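Local coordinates for protein transcriptional regulator (LacI family) (PDB 3G85) that probably acts as a LacI-family transcription factor that binds regulatory DNA, here represented by its periplasmic-binding-protein-like part, at residues Ser105-Asp110 / Thr268-Asp273; Tyr112-Lys117 / Thr239-Pro244; Ala15-Ser20 / Cys50-Asp55; Leu192-Asp197 / Ile218-Ile223; Glu116-Leu121 / Lys147-Thr152. One frame throughout, in Å; residues are numbered along the deposited sequence.

How the contacts relate
The five contacts sample both lobes of a periplasmic-binding-protein-like fold. Contacts 1 and 3 lie toward opposite borders of one parallel sheet, their centres about 20 Å apart; each pairs an inner strand with an outermost one and is partly open to solvent, with serines and waters among their polar partners. Contact 4 pairs two strands inside the second sheet, where the side chains that meet across the strands are apolar. Contacts 2 and 5 use the same helix, 111-124: contact 2 sets it on strand 239-242 through selenomethionine and valine, contact 5 on helix 140-155 through T152, S119 and F149. K117 on that helix forms a salt bridge with D273 of contact 1, bridging the lobes.

Contact 1: residues Ser105-Asp110 / Thr268-Asp273; sequences SSVNVD and TSILFD
F272 and V107 make the close apolar touch between these parallel strands: CG1 of V107 reaches CE2 of the F272 ring at 3.6 Å, the two side chains meeting obliquely. V107 holds CG1 anti to its backbone N (chi1 176°), which carries that methyl to the ring. The backbone of N108 adds to the grip, since F272 N donates to N108 O at 2.8 Å in a nearly straight bond (176° at the hydrogen), and the same oxygen lies near the ring plane at its edge. On this face V109 CG2 also packs on F272 CB, at 4.2 Å. The other face is looser and open to solvent at S269: S106 OG and S269 OG stand 3.8 Å apart, and both donate to one water. L271, although exposed, lays CD1 3.5 Å from V109 C. At the start of the ladder, T268 N donates to S105 OG at 3.0 Å, and that hydroxyl also bonds N266. Strand 269-272 is one of the sheet's two outermost; strand 105-109 runs between it and 94-97, helix 245-260 covers V107 and F272 through L255, E247, M248 and T251, and D110 caps the start of helix 111-124 and forms a salt bridge with K113.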
# COMPACT_ATOMS: atom_id res chain seq x y z
N SER A 105 -1.48 -12.26 -14.41
CA SER A 105 -2.40 -12.33 -13.27
C SER A 105 -1.92 -11.39 -12.15
O SER A 105 -0.70 -11.02 -12.04
CB SER A 105 -2.54 -13.79 -12.79
OG SER A 105 -3.06 -14.65 -13.83
N SER A 106 -2.86 -10.95 -11.33
CA SER A 106 -2.57 -9.94 -10.34
C SER A 106 -3.48 -10.07 -9.14
O SER A 106 -4.61 -10.59 -9.23
CB SER A 106 -2.66 -8.52 -10.94
OG SER A 106 -3.99 -8.24 -11.40
N VAL A 107 -2.97 -9.61 -7.98
CA VAL A 107 -3.78 -9.45 -6.78
C VAL A 107 -3.65 -7.97 -6.38
O VAL A 107 -2.54 -7.48 -6.11
CB VAL A 107 -3.28 -10.43 -5.64
CG1 VAL A 107 -4.01 -10.23 -4.35
CG2 VAL A 107 -3.45 -11.91 -6.05
N ASN A 108 -4.77 -7.26 -6.39
CA ASN A 108 -4.78 -5.79 -6.29
C ASN A 108 -5.77 -5.34 -5.25
O ASN A 108 -6.56 -6.14 -4.75
CB ASN A 108 -5.16 -5.12 -7.62
CG ASN A 108 -4.38 -5.66 -8.83
OD1 ASN A 108 -4.95 -5.82 -9.91
ND2 ASN A 108 -3.12 -5.96 -8.66
N VAL A 109 -5.72 -4.06 -4.90
CA VAL A 109 -6.73 -3.52 -4.00
C VAL A 109 -7.39 -2.37 -4.76
O VAL A 109 -6.80 -1.80 -5.67
CB VAL A 109 -6.13 -3.14 -2.61
CG1 VAL A 109 -5.16 -1.94 -2.78
CG2 VAL A 109 -7.23 -2.87 -1.55
N ASP A 110 -8.64 -2.04 -4.44
CA ASP A 110 -9.26 -0.90 -5.16
C ASP A 110 -8.81 0.42 -4.57
O ASP A 110 -9.40 0.94 -3.62
CB ASP A 110 -10.78 -0.98 -5.20
CG ASP A 110 -11.38 -0.03 -6.29
OD1 ASP A 110 -10.81 1.06 -6.56
OD2 ASP A 110 -12.42 -0.38 -6.89
N THR A 268 -5.77 -13.60 -14.54
CA THR A 268 -6.76 -13.67 -13.49
C THR A 268 -6.46 -12.52 -12.52
O THR A 268 -5.31 -12.31 -12.12
CB THR A 268 -6.69 -15.06 -12.82
OG1 THR A 268 -7.25 -16.04 -13.72
CG2 THR A 268 -7.46 -15.06 -11.49
N SER A 269 -7.48 -11.75 -12.17
CA SER A 269 -7.28 -10.49 -11.47
C SER A 269 -8.21 -10.50 -10.27
O SER A 269 -9.43 -10.44 -10.43
CB SER A 269 -7.58 -9.29 -12.39
OG SER A 269 -6.86 -9.45 -13.61
N ILE A 270 -7.63 -10.64 -9.08
CA ILE A 270 -8.38 -10.56 -7.83
C ILE A 270 -8.30 -9.14 -7.29
O ILE A 270 -7.19 -8.58 -7.13
CB ILE A 270 -7.83 -11.52 -6.75
CG1 ILE A 270 -7.61 -12.93 -7.31
CG2 ILE A 270 -8.77 -11.55 -5.54
CD1 ILE A 270 -8.80 -13.47 -8.15
N LEU A 271 -9.46 -8.58 -7.00
CA LEU A 271 -9.53 -7.24 -6.51
C LEU A 271 -10.06 -7.22 -5.06
O LEU A 271 -11.20 -7.58 -4.82
CB LEU A 271 -10.43 -6.40 -7.43
CG LEU A 271 -10.41 -4.90 -7.17
CD1 LEU A 271 -8.99 -4.22 -7.32
CD2 LEU A 271 -11.45 -4.17 -8.07
N PHE A 272 -9.20 -6.82 -4.12
CA PHE A 272 -9.59 -6.74 -2.71
C PHE A 272 -10.24 -5.43 -2.39
O PHE A 272 -9.97 -4.39 -3.05
CB PHE A 272 -8.39 -6.91 -1.77
CG PHE A 272 -7.99 -8.33 -1.56
CD1 PHE A 272 -8.21 -8.95 -0.33
CD2 PHE A 272 -7.44 -9.08 -2.63
CE1 PHE A 272 -7.84 -10.28 -0.14
CE2 PHE A 272 -7.07 -10.40 -2.45
CZ PHE A 272 -7.28 -11.00 -1.22
N ASP A 273 -11.05 -5.45 -1.34
CA ASP A 273 -11.58 -4.22 -0.77
C ASP A 273 -10.59 -3.80 0.33
O ASP A 273 -10.26 -4.63 1.17
CB ASP A 273 -12.94 -4.48 -0.12
CG ASP A 273 -13.45 -3.24 0.67
OD1 ASP A 273 -13.83 -2.25 0.04
OD2 ASP A 273 -13.41 -3.25 1.93
O HOH W 1 -4.19 -8.92 -13.99

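Contact 2: residues Tyr112-Lys117 / Thr239-Pro244; sequences YKMGEK and TIVDIP
M114, a selenomethionine, and V241 slide past each other in opposite directions, and most of the contact is theirs. CB of M114 stands 3.8 Å from V241 CG1, and CG lies almost as close to the same methyl. With chi3 at 74° the chain bends at the selenium and brings CE back over the strand, where it sits 3.1 Å from V241 O and 3.3 Å from D242 O. Two backbone carbonyls therefore crowd one methyl group. I243 comes at M114 from another direction, crossing it at about a right angle; its CG1 meets CE of M114 at 3.7 Å and reaches SE at 4.1 Å. V241 has CG1 anti to its own backbone N (chi1 -168°), placing that branch against M114, while its CG2 rests 3.9 Å from M114 O. Further along the helix, the aliphatic part of K117 approaches V241 CG1 through CD, and its NZ goes on to a salt bridge with D273. D242 turns its CB from the helix, and its OD2 forms salt bridges with R228 and R29. Helix segment 112-117 thus lies nearly antiparallel to strand 239-242, at 165°, a helix laid on the face of a beta sheet as in the alpha/beta lobes of the periplasmic-binding-protein-like fold.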
# COMPACT_ATOMS: atom_id res chain seq x y z
N TYR A 112 -8.43 3.66 -5.74
CA TYR A 112 -9.30 4.82 -5.78
C TYR A 112 -10.37 4.75 -4.67
O TYR A 112 -10.57 5.73 -3.96
CB TYR A 112 -9.91 4.94 -7.17
CG TYR A 112 -10.70 6.23 -7.36
CD1 TYR A 112 -10.10 7.34 -7.97
CD2 TYR A 112 -12.03 6.34 -6.92
CE1 TYR A 112 -10.82 8.53 -8.14
CE2 TYR A 112 -12.74 7.51 -7.11
CZ TYR A 112 -12.13 8.60 -7.72
OH TYR A 112 -12.86 9.78 -7.89
N LYS A 113 -11.05 3.62 -4.52
CA LYS A 113 -12.07 3.50 -3.48
C LYS A 113 -11.52 3.65 -2.06
O LYS A 113 -12.25 4.08 -1.18
CB LYS A 113 -12.90 2.21 -3.56
CG LYS A 113 -13.87 2.16 -4.75
CD LYS A 113 -14.73 0.91 -4.64
CE LYS A 113 -15.81 0.88 -5.73
NZ LYS A 113 -15.16 0.68 -7.07
N MSE A 114 -10.27 3.25 -1.81
CA MSE A 114 -9.68 3.53 -0.50
C MSE A 114 -9.61 5.03 -0.17
O MSE A 114 -10.00 5.45 0.93
CB MSE A 114 -8.27 2.93 -0.41
CG MSE A 114 -8.30 1.38 -0.43
SE MSE A 114 -6.49 0.69 -0.29
CE MSE A 114 -6.16 1.05 1.60
N GLY A 115 -9.08 5.82 -1.11
CA GLY A 115 -9.06 7.29 -0.95
C GLY A 115 -10.46 7.83 -0.76
O GLY A 115 -10.74 8.69 0.10
N GLU A 116 -11.37 7.33 -1.59
CA GLU A 116 -12.77 7.69 -1.47
C GLU A 116 -13.36 7.44 -0.07
O GLU A 116 -14.03 8.31 0.48
CB GLU A 116 -13.57 6.96 -2.55
CG GLU A 116 -15.06 7.27 -2.61
CD GLU A 116 -15.71 6.52 -3.76
OE1 GLU A 116 -15.66 5.27 -3.77
OE2 GLU A 116 -16.26 7.19 -4.66
N LYS A 117 -13.13 6.26 0.51
CA LYS A 117 -13.60 6.01 1.88
C LYS A 117 -13.05 7.01 2.89
O LYS A 117 -13.76 7.37 3.82
CB LYS A 117 -13.25 4.59 2.37
CG LYS A 117 -13.85 3.45 1.58
CD LYS A 117 -13.57 2.10 2.28
CE LYS A 117 -13.83 0.96 1.28
NZ LYS A 117 -13.63 -0.39 1.88
N THR A 239 -7.56 6.06 12.85
CA THR A 239 -8.41 5.43 11.86
C THR A 239 -7.66 5.23 10.56
O THR A 239 -6.97 6.13 10.09
CB THR A 239 -9.67 6.27 11.62
OG1 THR A 239 -10.50 6.12 12.78
CG2 THR A 239 -10.42 5.78 10.35
N ILE A 240 -7.79 4.04 10.01
CA ILE A 240 -7.12 3.71 8.76
C ILE A 240 -8.01 3.10 7.68
O ILE A 240 -9.06 2.50 7.95
CB ILE A 240 -5.95 2.72 8.97
CG1 ILE A 240 -6.49 1.34 9.45
CG2 ILE A 240 -4.89 3.30 9.93
CD1 ILE A 240 -5.37 0.25 9.58
N VAL A 241 -7.57 3.26 6.44
CA VAL A 241 -8.10 2.49 5.34
C VAL A 241 -6.93 1.53 4.97
O VAL A 241 -5.84 1.97 4.58
CB VAL A 241 -8.55 3.34 4.13
CG1 VAL A 241 -9.35 2.42 3.19
CG2 VAL A 241 -9.43 4.54 4.63
N ASP A 242 -7.14 0.25 5.22
CA ASP A 242 -6.01 -0.68 5.27
C ASP A 242 -5.81 -1.36 3.94
O ASP A 242 -6.78 -1.74 3.27
CB ASP A 242 -6.24 -1.75 6.36
CG ASP A 242 -5.00 -2.59 6.63
OD1 ASP A 242 -3.90 -2.02 6.76
OD2 ASP A 242 -5.14 -3.84 6.72
N ILE A 243 -4.55 -1.50 3.56
CA ILE A 243 -4.22 -2.38 2.44
C ILE A 243 -4.07 -3.77 3.08
O ILE A 243 -3.16 -3.96 3.84
CB ILE A 243 -2.90 -2.01 1.80
CG1 ILE A 243 -2.89 -0.56 1.34
CG2 ILE A 243 -2.66 -2.90 0.57
CD1 ILE A 243 -1.56 -0.16 0.66
N PRO A 244 -4.95 -4.73 2.74
CA PRO A 244 -5.00 -6.06 3.40
C PRO A 244 -3.89 -7.00 2.90
O PRO A 244 -4.14 -8.04 2.25
CB PRO A 244 -6.42 -6.55 3.10
CG PRO A 244 -6.74 -5.89 1.70
CD PRO A 244 -5.97 -4.56 1.68

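Contact 3: residues Ala15-Ser20 / Cys50-Asp55; sequences ALYWSS and CPYKTD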
# COMPACT_ATOMS: atom_id res chain seq x y z
N ALA A 15 9.16 -17.30 -5.51
CA ALA A 15 9.98 -16.16 -5.12
C ALA A 15 9.12 -14.89 -5.00
O ALA A 15 8.32 -14.58 -5.90
CB ALA A 15 11.12 -15.94 -6.12
N LEU A 16 9.32 -14.17 -3.89
CA LEU A 16 8.76 -12.85 -3.75
C LEU A 16 9.88 -11.87 -4.09
O LEU A 16 10.84 -11.73 -3.30
CB LEU A 16 8.27 -12.61 -2.34
CG LEU A 16 7.73 -11.22 -2.01
CD1 LEU A 16 6.46 -10.89 -2.83
CD2 LEU A 16 7.48 -11.12 -0.52
N TYR A 17 9.78 -11.22 -5.25
CA TYR A 17 10.74 -10.18 -5.60
C TYR A 17 10.37 -8.86 -4.92
O TYR A 17 9.28 -8.36 -5.12
CB TYR A 17 10.80 -10.02 -7.10
CG TYR A 17 11.60 -11.14 -7.71
CD1 TYR A 17 12.99 -11.06 -7.76
CD2 TYR A 17 10.97 -12.31 -8.16
CE1 TYR A 17 13.75 -12.09 -8.28
CE2 TYR A 17 11.71 -13.38 -8.69
CZ TYR A 17 13.12 -13.25 -8.73
OH TYR A 17 13.89 -14.27 -9.24
N TRP A 18 11.33 -8.30 -4.16
CA TRP A 18 11.11 -7.17 -3.26
C TRP A 18 11.98 -5.97 -3.67
O TRP A 18 13.19 -5.93 -3.35
CB TRP A 18 11.44 -7.57 -1.81
CG TRP A 18 11.00 -6.52 -0.83
CD1 TRP A 18 11.76 -5.55 -0.25
CD2 TRP A 18 9.66 -6.37 -0.30
NE1 TRP A 18 10.97 -4.77 0.59
CE2 TRP A 18 9.68 -5.24 0.54
CE3 TRP A 18 8.44 -7.03 -0.53
CZ2 TRP A 18 8.54 -4.82 1.25
CZ3 TRP A 18 7.29 -6.58 0.14
CH2 TRP A 18 7.36 -5.48 1.01
N SER A 19 11.38 -5.04 -4.38
CA SER A 19 12.08 -3.83 -4.86
C SER A 19 12.64 -2.96 -3.69
O SER A 19 11.99 -2.79 -2.64
CB SER A 19 11.11 -3.01 -5.70
OG SER A 19 11.79 -1.90 -6.24
N SER A 20 13.83 -2.42 -3.89
CA SER A 20 14.45 -1.56 -2.87
C SER A 20 13.68 -0.24 -2.62
O SER A 20 13.90 0.43 -1.61
CB SER A 20 15.93 -1.30 -3.27
OG SER A 20 15.97 -0.50 -4.43
N CYS A 50 13.48 -12.31 -2.51
CA CYS A 50 14.59 -11.83 -3.33
C CYS A 50 14.56 -10.29 -3.42
O CYS A 50 13.91 -9.71 -4.32
CB CYS A 50 14.52 -12.44 -4.73
SG CYS A 50 14.55 -14.23 -4.75
N PRO A 51 15.28 -9.63 -2.51
CA PRO A 51 15.46 -8.17 -2.60
C PRO A 51 16.20 -7.87 -3.90
O PRO A 51 17.16 -8.59 -4.25
CB PRO A 51 16.37 -7.87 -1.39
CG PRO A 51 16.17 -9.00 -0.44
CD PRO A 51 16.01 -10.20 -1.35
N TYR A 52 15.74 -6.89 -4.64
CA TYR A 52 16.48 -6.41 -5.79
C TYR A 52 16.38 -4.90 -5.87
O TYR A 52 15.49 -4.28 -5.30
CB TYR A 52 15.94 -7.07 -7.06
CG TYR A 52 14.56 -6.60 -7.44
CD1 TYR A 52 13.43 -7.19 -6.87
CD2 TYR A 52 14.37 -5.60 -8.40
CE1 TYR A 52 12.14 -6.73 -7.22
CE2 TYR A 52 13.10 -5.14 -8.74
CZ TYR A 52 11.98 -5.73 -8.16
OH TYR A 52 10.69 -5.32 -8.50
N LYS A 53 17.33 -4.29 -6.58
CA LYS A 53 17.38 -2.84 -6.67
C LYS A 53 16.31 -2.32 -7.63
O LYS A 53 16.05 -2.94 -8.64
CB LYS A 53 18.80 -2.44 -7.12
CG LYS A 53 19.09 -0.97 -7.19
CD LYS A 53 20.61 -0.84 -7.47
CE LYS A 53 21.00 0.49 -8.11
NZ LYS A 53 20.36 1.66 -7.42
N THR A 54 15.67 -1.21 -7.28
CA THR A 54 14.67 -0.59 -8.15
C THR A 54 15.12 -0.61 -9.62
O THR A 54 16.27 -0.31 -9.91
CB THR A 54 14.44 0.89 -7.74
OG1 THR A 54 13.99 0.94 -6.38
CG2 THR A 54 13.40 1.55 -8.64
N ASP A 55 14.22 -0.99 -10.52
CA ASP A 55 14.51 -1.04 -11.97
C ASP A 55 15.43 -2.17 -12.42
O ASP A 55 15.83 -2.22 -13.60
CB ASP A 55 15.01 0.32 -12.49
CG ASP A 55 13.93 1.39 -12.49
OD1 ASP A 55 12.71 1.07 -12.56
OD2 ASP A 55 14.29 2.58 -12.43
O HOH W 2 9.09 -5.56 -6.14
O HOH W 3 11.49 -1.41 -8.84
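Y52 and C50, on the second strand of a beta-alpha-beta unit, bury the most surface here, against Y17 and S19 of the first. The unit runs from strand 13-19 through helix 27-40 to strand 46-52, and its two strands are parallel neighbours. Y52 puts CG between its backbone N and carbonyl carbon (chi1 70°), and the ring lies back across strand 13-19. S19 CA sits over one face, 3.9 Å from the ring centroid, a CH-pi contact offset toward the rim. CE1 of Y52 also meets Y17 CB at 3.6 Å. C50 turns its side chain to the same side of the sheet: CB touches CE1 of Y17 at 3.6 Å, and SG stands over the Y17 ring, 4.6 Å from its centroid, a sulfur-aromatic contact. Y17 is thus met on its face by sulfur, while CD1 of Y52 comes at its edge, in plane. Strand 71-74 flanks both tyrosines, with I74 touching each. The backbone bonds bind W18 to both partners: its N donates to C50 O, and its O accepts from Y52 N, in each case with the donor well above the carbonyl plane. Past the strands, S20 OG accepts from T54 N at 3.0 Å. A water accepts from S19 N, donates to Y17 O and lies 2.9 Å from Y52 OH.

Contact 4: residues Leu192-Asp197 / Ile218-Ile223; sequences LFCNSD and IEIVAI
L192 and V221 lie on parallel strands that run 20° apart and are tied by a regular ladder, L192 N to E219 O, V221 N to L192 O, C194 N to V221 O and I223 N to C194 O. These are the two strands of a beta-alpha-beta unit, 191-194 and 219-224, joined by helix 197-209, as in a Rossmann-like alpha/beta lobe. Carbonyls also collect CA-H contacts: A222 CA stands 3.1 Å from C194 O. On the face toward helix 197-209, L192 and I220 lie side by side and point the same way, CD2 of L192 being 4.2 Å from I220 CG1. L192 CB meets I218 CG2 at 4.0 Å, SG of C194 touches I220 CG2, and the CB atoms of C194 and A222 stand 4.2 Å apart. V203, I199, I204 and A200 of the helix cover this row. The other face carries F193. Its ring crosses I223 obliquely and stacks with F149 of helix 140-155, while A118 of helix 111-124 touches it too. Beyond the strand S196 caps helix 197-209 through I199 N, its OG also bonding N170, and D197 OD1 accepts from M225 N and N226 N. I223 packs from both ends: its CB rests 3.6 Å from N195 O, and at the ring's far tip F193 CZ meets I223 CG1 at 3.7 Å.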
# COMPACT_ATOMS: atom_id res chain seq x y z
N LEU A 192 -7.26 15.71 8.21
CA LEU A 192 -5.96 15.42 7.65
C LEU A 192 -5.92 14.00 7.11
O LEU A 192 -6.18 13.06 7.84
CB LEU A 192 -4.86 15.63 8.71
CG LEU A 192 -3.44 15.24 8.25
CD1 LEU A 192 -2.90 16.19 7.16
CD2 LEU A 192 -2.49 15.21 9.45
N PHE A 193 -5.59 13.87 5.83
CA PHE A 193 -5.33 12.58 5.20
C PHE A 193 -3.81 12.33 5.13
O PHE A 193 -3.06 13.16 4.61
CB PHE A 193 -5.93 12.59 3.80
CG PHE A 193 -5.63 11.36 2.98
CD1 PHE A 193 -6.20 10.12 3.33
CD2 PHE A 193 -4.84 11.45 1.85
CE1 PHE A 193 -5.98 8.99 2.54
CE2 PHE A 193 -4.60 10.30 1.03
CZ PHE A 193 -5.17 9.08 1.41
N CYS A 194 -3.37 11.18 5.63
CA CYS A 194 -1.95 10.79 5.45
C CYS A 194 -1.91 9.55 4.59
O CYS A 194 -2.61 8.59 4.87
CB CYS A 194 -1.28 10.49 6.79
SG CYS A 194 -1.25 11.88 7.96
N ASN A 195 -1.10 9.55 3.55
CA ASN A 195 -1.13 8.39 2.65
C ASN A 195 -0.20 7.27 3.12
O ASN A 195 0.06 6.31 2.37
CB ASN A 195 -0.92 8.78 1.16
CG ASN A 195 0.52 9.14 0.81
OD1 ASN A 195 1.35 9.38 1.67
ND2 ASN A 195 0.83 9.17 -0.50
N SER A 196 0.31 7.38 4.35
CA SER A 196 0.92 6.21 5.01
C SER A 196 0.69 6.31 6.52
O SER A 196 0.59 7.42 7.08
CB SER A 196 2.42 6.06 4.67
OG SER A 196 3.26 6.67 5.62
N ASP A 197 0.59 5.16 7.16
CA ASP A 197 0.45 5.13 8.62
C ASP A 197 1.72 5.59 9.33
O ASP A 197 1.61 6.19 10.39
CB ASP A 197 0.06 3.75 9.14
CG ASP A 197 1.09 2.70 8.76
OD1 ASP A 197 1.25 2.46 7.54
OD2 ASP A 197 1.81 2.19 9.67
N ILE A 218 -7.95 18.34 15.22
CA ILE A 218 -7.58 17.72 13.94
C ILE A 218 -7.99 16.25 13.94
O ILE A 218 -7.69 15.52 14.90
CB ILE A 218 -6.05 17.81 13.64
CG1 ILE A 218 -5.62 19.27 13.49
CG2 ILE A 218 -5.68 17.03 12.34
CD1 ILE A 218 -4.17 19.47 13.15
N GLU A 219 -8.67 15.81 12.88
CA GLU A 219 -9.01 14.40 12.74
C GLU A 219 -8.17 13.77 11.61
O GLU A 219 -8.03 14.35 10.56
CB GLU A 219 -10.49 14.21 12.47
CG GLU A 219 -10.92 12.79 12.75
CD GLU A 219 -12.42 12.59 12.81
OE1 GLU A 219 -13.18 13.57 13.09
OE2 GLU A 219 -12.85 11.44 12.57
N ILE A 220 -7.61 12.59 11.86
CA ILE A 220 -6.69 11.98 10.89
C ILE A 220 -7.26 10.69 10.34
O ILE A 220 -7.86 9.91 11.07
CB ILE A 220 -5.32 11.65 11.56
CG1 ILE A 220 -4.72 12.93 12.15
CG2 ILE A 220 -4.36 10.96 10.53
CD1 ILE A 220 -3.53 12.73 13.15
N VAL A 221 -7.07 10.45 9.05
CA VAL A 221 -7.31 9.14 8.45
C VAL A 221 -6.04 8.84 7.69
O VAL A 221 -5.49 9.71 7.02
CB VAL A 221 -8.50 9.09 7.48
CG1 VAL A 221 -8.60 7.70 6.78
CG2 VAL A 221 -9.80 9.36 8.26
N ALA A 222 -5.53 7.62 7.83
CA ALA A 222 -4.28 7.28 7.15
C ALA A 222 -4.48 6.02 6.35
O ALA A 222 -5.32 5.21 6.68
CB ALA A 222 -3.19 7.06 8.16
N ILE A 223 -3.68 5.85 5.31
CA ILE A 223 -3.64 4.58 4.56
C ILE A 223 -2.76 3.60 5.34
O ILE A 223 -1.61 3.91 5.68
CB ILE A 223 -3.09 4.77 3.13
CG1 ILE A 223 -3.97 5.74 2.30
CG2 ILE A 223 -2.87 3.40 2.43
CD1 ILE A 223 -5.39 5.17 2.04

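Contact 5: residues Glu116-Leu121 / Lys147-Thr152; sequences EKASLL and KGFIET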
# COMPACT_ATOMS: atom_id res chain seq x y z
N GLU A 116 -11.37 7.33 -1.59
CA GLU A 116 -12.77 7.69 -1.47
C GLU A 116 -13.36 7.44 -0.07
O GLU A 116 -14.03 8.31 0.48
CB GLU A 116 -13.57 6.96 -2.55
CG GLU A 116 -15.06 7.27 -2.61
CD GLU A 116 -15.71 6.52 -3.76
OE1 GLU A 116 -15.66 5.27 -3.77
OE2 GLU A 116 -16.26 7.19 -4.66
N LYS A 117 -13.13 6.26 0.51
CA LYS A 117 -13.60 6.01 1.88
C LYS A 117 -13.05 7.01 2.89
O LYS A 117 -13.76 7.37 3.82
CB LYS A 117 -13.25 4.59 2.37
CG LYS A 117 -13.85 3.45 1.58
CD LYS A 117 -13.57 2.10 2.28
CE LYS A 117 -13.83 0.96 1.28
NZ LYS A 117 -13.63 -0.39 1.88
N ALA A 118 -11.77 7.40 2.76
CA ALA A 118 -11.18 8.37 3.70
C ALA A 118 -11.93 9.71 3.56
O ALA A 118 -12.35 10.30 4.55
CB ALA A 118 -9.70 8.55 3.44
N SER A 119 -12.13 10.14 2.32
CA SER A 119 -12.90 11.36 2.05
C SER A 119 -14.33 11.33 2.58
O SER A 119 -14.77 12.29 3.23
CB SER A 119 -12.92 11.68 0.57
OG SER A 119 -13.62 12.91 0.40
N LEU A 120 -15.04 10.24 2.31
CA LEU A 120 -16.43 10.11 2.77
C LEU A 120 -16.57 10.09 4.28
O LEU A 120 -17.60 10.50 4.82
CB LEU A 120 -17.13 8.90 2.11
CG LEU A 120 -17.30 9.03 0.58
CD1 LEU A 120 -17.82 7.75 -0.08
CD2 LEU A 120 -18.17 10.25 0.17
N LEU A 121 -15.54 9.63 5.00
CA LEU A 121 -15.58 9.69 6.46
C LEU A 121 -15.60 11.17 6.89
O LEU A 121 -16.34 11.56 7.81
CB LEU A 121 -14.37 8.95 7.08
CG LEU A 121 -14.29 8.86 8.62
CD1 LEU A 121 -13.45 7.73 9.10
CD2 LEU A 121 -13.79 10.15 9.26
N LYS A 147 -5.90 10.38 -5.68
CA LYS A 147 -6.95 10.86 -6.59
C LYS A 147 -8.32 10.53 -6.01
O LYS A 147 -9.21 11.39 -6.02
CB LYS A 147 -6.82 10.24 -7.98
CG LYS A 147 -5.53 10.58 -8.74
CD LYS A 147 -5.60 10.04 -10.17
CE LYS A 147 -4.46 10.58 -11.03
NZ LYS A 147 -4.03 9.45 -11.91
N GLY A 148 -8.47 9.32 -5.48
CA GLY A 148 -9.72 8.93 -4.83
C GLY A 148 -10.09 9.88 -3.69
O GLY A 148 -11.27 10.27 -3.56
N PHE A 149 -9.12 10.25 -2.86
CA PHE A 149 -9.36 11.18 -1.77
C PHE A 149 -9.70 12.60 -2.28
O PHE A 149 -10.71 13.18 -1.89
CB PHE A 149 -8.15 11.27 -0.80
CG PHE A 149 -8.39 12.18 0.37
CD1 PHE A 149 -9.21 11.77 1.41
CD2 PHE A 149 -7.83 13.48 0.42
CE1 PHE A 149 -9.45 12.58 2.51
CE2 PHE A 149 -8.09 14.34 1.51
CZ PHE A 149 -8.92 13.91 2.55
N ILE A 150 -8.84 13.12 -3.14
CA ILE A 150 -8.92 14.50 -3.64
C ILE A 150 -10.22 14.74 -4.44
O ILE A 150 -10.96 15.68 -4.14
CB ILE A 150 -7.66 14.85 -4.49
CG1 ILE A 150 -6.39 14.80 -3.64
CG2 ILE A 150 -7.79 16.21 -5.18
CD1 ILE A 150 -6.53 15.50 -2.33
N GLU A 151 -10.47 13.89 -5.42
CA GLU A 151 -11.69 13.96 -6.24
C GLU A 151 -12.96 13.80 -5.43
O GLU A 151 -13.97 14.47 -5.69
CB GLU A 151 -11.65 12.95 -7.39
CG GLU A 151 -10.57 13.28 -8.45
CD GLU A 151 -10.42 12.26 -9.59
OE1 GLU A 151 -11.32 11.41 -9.81
OE2 GLU A 151 -9.38 12.34 -10.29
N THR A 152 -12.94 12.90 -4.44
CA THR A 152 -14.09 12.69 -3.59
C THR A 152 -14.32 13.90 -2.70
O THR A 152 -15.47 14.25 -2.40
CB THR A 152 -13.98 11.36 -2.79
OG1 THR A 152 -13.79 10.26 -3.71
CG2 THR A 152 -15.22 11.12 -1.94
O HOH W 4 -15.84 9.66 -5.37
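T152 fits against S119 and E116, and its side chain is the one to follow. CB lies 3.5 Å from S119 CB. From there CG2, anti to the backbone N, packs against the facing helix: it stands 3.5 Å from S119 CB, tighter than usual for two carbons, 3.4 Å from S119 OG, and reaches CD2 of L120 at 3.7 Å. The other branch, OG1, turns back beside its own backbone N (chi1 -56°) and donates to G148 O one helical turn earlier, in the carbonyl plane. That carbonyl also takes the backbone N-H of T152, so two donors of one residue grip it. OG1 also lies 3.4 Å from CG of E116, whose side chain crosses T152 at about a right angle, and a single water donates both to OG1 and to E116 OE2. G148, lacking a side chain, lets the backbones close in: its CA is 4.7 Å from the CA of E116. Deeper in, F149 presents its ring edge to S119 N, which lies 3.5 Å from CD1, and CD1 also meets A118 CB at 3.8 Å. Segments 116-121 and 147-152 run 36° apart: a close helix pair joined through T152, S119 and F149, with G148 at the closest backbone approach, layered on one sheet face of an alpha/beta lobe.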